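Local coordinates for protein coatomer subunit delta (Saccharomyces cerevisiae, PDB 5FJZ) that forms part of the COPI vesicle coat for Golgi-to-ER transport and, through its mu-homology domain, binds tryptophan-based motifs such as that of Dsl1, at the interface of chains A and B. Sequence-based numbering; all coordinates share one arbitrary frame. Chains: chain A/B, Coatomer subunit delta.

The interface of chains A and B. Residues chain A 45, 100-103; chain B 181-183, 185, 189.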
ATOM      1  N   ARG A  45      -2.508 -13.663 -23.127  1.00 15.40           N
ATOM      2  CA  ARG A  45      -2.604 -14.983 -22.544  1.00 19.10           C
ATOM      3  C   ARG A  45      -2.460 -15.985 -23.694  1.00 20.81           C
ATOM      4  O   ARG A  45      -3.188 -15.937 -24.716  1.00 24.92           O
ATOM      5  CB  ARG A  45      -3.878 -15.192 -21.822  1.00 18.63           C
ATOM      6  CG  ARG A  45      -4.043 -14.524 -20.461  1.00 20.21           C
ATOM      7  CD  ARG A  45      -5.478 -14.597 -19.958  1.00 20.82           C
ATOM      8  NE  ARG A  45      -6.004 -15.963 -19.891  1.00 21.85           N
ATOM      9  CZ  ARG A  45      -7.285 -16.299 -19.631  1.00 21.07           C
ATOM     10  NH1 ARG A  45      -8.168 -15.362 -19.418  1.00 22.71           N
ATOM     11  NH2 ARG A  45      -7.674 -17.562 -19.585  1.00 22.42           N
ATOM     12  N   ASN A 100       1.591 -21.001 -20.553  1.00 20.36           N
ATOM     13  CA  ASN A 100       0.722 -21.598 -19.539  1.00 22.64           C
ATOM     14  C   ASN A 100      -0.355 -20.630 -18.992  1.00 21.35           C
ATOM     15  O   ASN A 100      -0.634 -20.603 -17.777  1.00 22.87           O
ATOM     16  CB  ASN A 100       1.566 -22.175 -18.419  1.00 24.15           C
ATOM     17  CG  ASN A 100       2.406 -23.379 -18.862  1.00 25.54           C
ATOM     18  OD1 ASN A 100       1.901 -24.437 -19.126  1.00 27.65           O
ATOM     19  ND2 ASN A 100       3.693 -23.197 -18.925  1.00 28.22           N
ATOM     20  N   ASP A 101      -1.046 -19.985 -19.937  1.00 19.66           N
ATOM     21  CA  ASP A 101      -2.167 -19.134 -19.714  1.00 21.38           C
ATOM     22  C   ASP A 101      -1.924 -18.041 -18.666  1.00 19.50           C
ATOM     23  O   ASP A 101      -2.823 -17.642 -17.995  1.00 24.51           O
ATOM     24  CB  ASP A 101      -3.393 -19.929 -19.347  1.00 20.06           C
ATOM     25  CG  ASP A 101      -4.678 -19.345 -19.950  1.00 18.17           C
ATOM     26  OD1 ASP A 101      -4.619 -18.403 -20.727  1.00 21.61           O
ATOM     27  OD2 ASP A 101      -5.768 -19.838 -19.605  1.00 19.96           O
ATOM     28  N   GLN A 102      -0.708 -17.568 -18.564  1.00 18.76           N
ATOM     29  CA  GLN A 102      -0.363 -16.431 -17.677  1.00 19.89           C
ATOM     30  C   GLN A 102      -0.645 -15.136 -18.353  1.00 17.54           C
ATOM     31  O   GLN A 102      -0.431 -14.981 -19.593  1.00 19.69           O
ATOM     32  CB  GLN A 102       1.110 -16.404 -17.288  1.00 19.75           C
ATOM     33  CG  GLN A 102       1.635 -17.733 -16.777  1.00 19.69           C
ATOM     34  CD  GLN A 102       2.381 -18.557 -17.825  1.00 21.71           C
ATOM     35  OE1 GLN A 102       2.045 -18.564 -19.025  1.00 23.10           O
ATOM     36  NE2 GLN A 102       3.368 -19.299 -17.369  1.00 25.10           N
ATOM     37  N   SER A 103      -1.097 -14.173 -17.567  1.00 15.70           N
ATOM     38  CA  SER A 103      -1.449 -12.850 -18.142  1.00 17.25           C
ATOM     39  C   SER A 103      -0.144 -12.087 -18.287  1.00 20.12           C
ATOM     40  O   SER A 103       0.524 -11.727 -17.287  1.00 23.12           O
ATOM     41  CB  SER A 103      -2.440 -12.037 -17.281  1.00 19.87           C
ATOM     42  OG  SER A 103      -3.723 -12.665 -17.202  1.00 18.99           O
TER
ATOM     43  N   VAL B 181      -3.962 -26.180 -15.641  1.00 24.40           N
ATOM     44  CA  VAL B 181      -3.407 -24.863 -15.535  1.00 25.54           C
ATOM     45  C   VAL B 181      -4.546 -23.878 -15.755  1.00 23.43           C
ATOM     46  O   VAL B 181      -5.450 -24.127 -16.514  1.00 25.73           O
ATOM     47  CB  VAL B 181      -2.076 -24.580 -16.288  1.00 29.42           C
ATOM     48  CG1 VAL B 181      -1.478 -25.810 -16.937  1.00 34.14           C
ATOM     49  CG2 VAL B 181      -2.087 -23.312 -17.122  1.00 26.81           C
ATOM     50  N   VAL B 182      -4.525 -22.833 -14.947  1.00 24.35           N
ATOM     51  CA  VAL B 182      -5.516 -21.788 -15.048  1.00 24.04           C
ATOM     52  C   VAL B 182      -4.810 -20.460 -15.008  1.00 18.80           C
ATOM     53  O   VAL B 182      -3.662 -20.250 -14.547  1.00 20.24           O
ATOM     54  CB  VAL B 182      -6.594 -21.831 -13.915  1.00 22.79           C
ATOM     55  CG1 VAL B 182      -7.486 -23.076 -14.020  1.00 29.43           C
ATOM     56  CG2 VAL B 182      -5.934 -21.760 -12.550  1.00 22.95           C
ATOM     57  N   ASN B 183      -5.529 -19.484 -15.516  1.00 20.97           N
ATOM     58  CA  ASN B 183      -5.117 -18.094 -15.413  1.00 21.61           C
ATOM     59  C   ASN B 183      -5.577 -17.611 -14.032  1.00 22.04           C
ATOM     60  O   ASN B 183      -6.718 -17.754 -13.673  1.00 24.13           O
ATOM     61  CB  ASN B 183      -5.763 -17.303 -16.529  1.00 19.85           C
ATOM     62  CG  ASN B 183      -5.500 -15.805 -16.434  1.00 22.10           C
ATOM     63  OD1 ASN B 183      -6.379 -15.026 -15.973  1.00 21.33           O
ATOM     64  ND2 ASN B 183      -4.322 -15.396 -16.775  1.00 21.25           N
ATOM     65  N   ASP B 185      -4.516 -14.156 -11.948  1.00 27.95           N
ATOM     66  CA  ASP B 185      -3.517 -13.089 -11.892  1.00 29.89           C
ATOM     67  C   ASP B 185      -3.329 -12.391 -10.550  1.00 26.81           C
ATOM     68  O   ASP B 185      -2.468 -11.543 -10.444  1.00 36.02           O
ATOM     69  CB  ASP B 185      -3.591 -12.173 -13.127  1.00 38.03           C
ATOM     70  CG  ASP B 185      -4.906 -11.591 -13.299  1.00 42.63           C
ATOM     71  OD1 ASP B 185      -5.548 -11.474 -12.236  1.00 40.42           O
ATOM     72  OD2 ASP B 185      -5.280 -11.292 -14.448  1.00 42.06           O
ATOM     73  N   GLY B 189       3.117 -15.979 -11.518  1.00 23.30           N
ATOM     74  CA  GLY B 189       3.759 -17.211 -12.018  1.00 21.91           C
ATOM     75  C   GLY B 189       2.727 -18.092 -12.671  1.00 24.66           C
ATOM     76  O   GLY B 189       1.782 -17.605 -13.296  1.00 26.72           O
TER
HETATM   77  O   HOH W   1      -1.117 -20.046 -15.179  1.00 20.80           O
HETATM   78  O   HOH W   2      -6.796 -12.342 -16.387  1.00 33.57           O
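B:Asn183 lays its amide against the guanidinium of A:Arg45 and sends ND2 into the loop of residues 100-103, the tight core of this patch between two mu-homology domains. The two planes stack only 10° apart, with CB of B:Asn183 3.6 Å from CZ of A:Arg45. With CG anti to its backbone N (chi1 175°), B:Asn183 reaches across the boundary, and an amide suits the place because one NH2 can serve two acceptors near its plane: ND2 donates to the backbone O of A:Asp101 (3.0 Å) and to OG of A:Ser103, whose short side chain brings the hydroxyl within 2.8 Å. Arginine suits its spot by offering edge N-H groups to A:Asp101 of the same chain and a face to the amide; a salt bridge from NE to OD1 (2.9 Å) and a hydrogen bond from NH2 to OD2 (3.0 Å) fix its turn side-on. An alanine in place of A:Arg45 would probably leave the A:Asp101 carboxylate without its mate and the B:Asn183 amide without the flat group it stacks on. The flanks are looser and wetter. Beside B:Val181, whose methyl CG2 lies near A:Asn100, water 1 links the backbone O atoms of A:Asn100 and B:Val182. At the other end the same A:Ser103 OG makes a weak bond to OD2 of B:Asp185. The two-fold repeats this patch with chains exchanged, although the pairing may belong to the crystal. Water 2 joins OD1 of B:Asn183 to OD2 of B:Asp185, 2.7 Å from each, and reaches OG of A:Ser103 across the boundary at 3.2 Å.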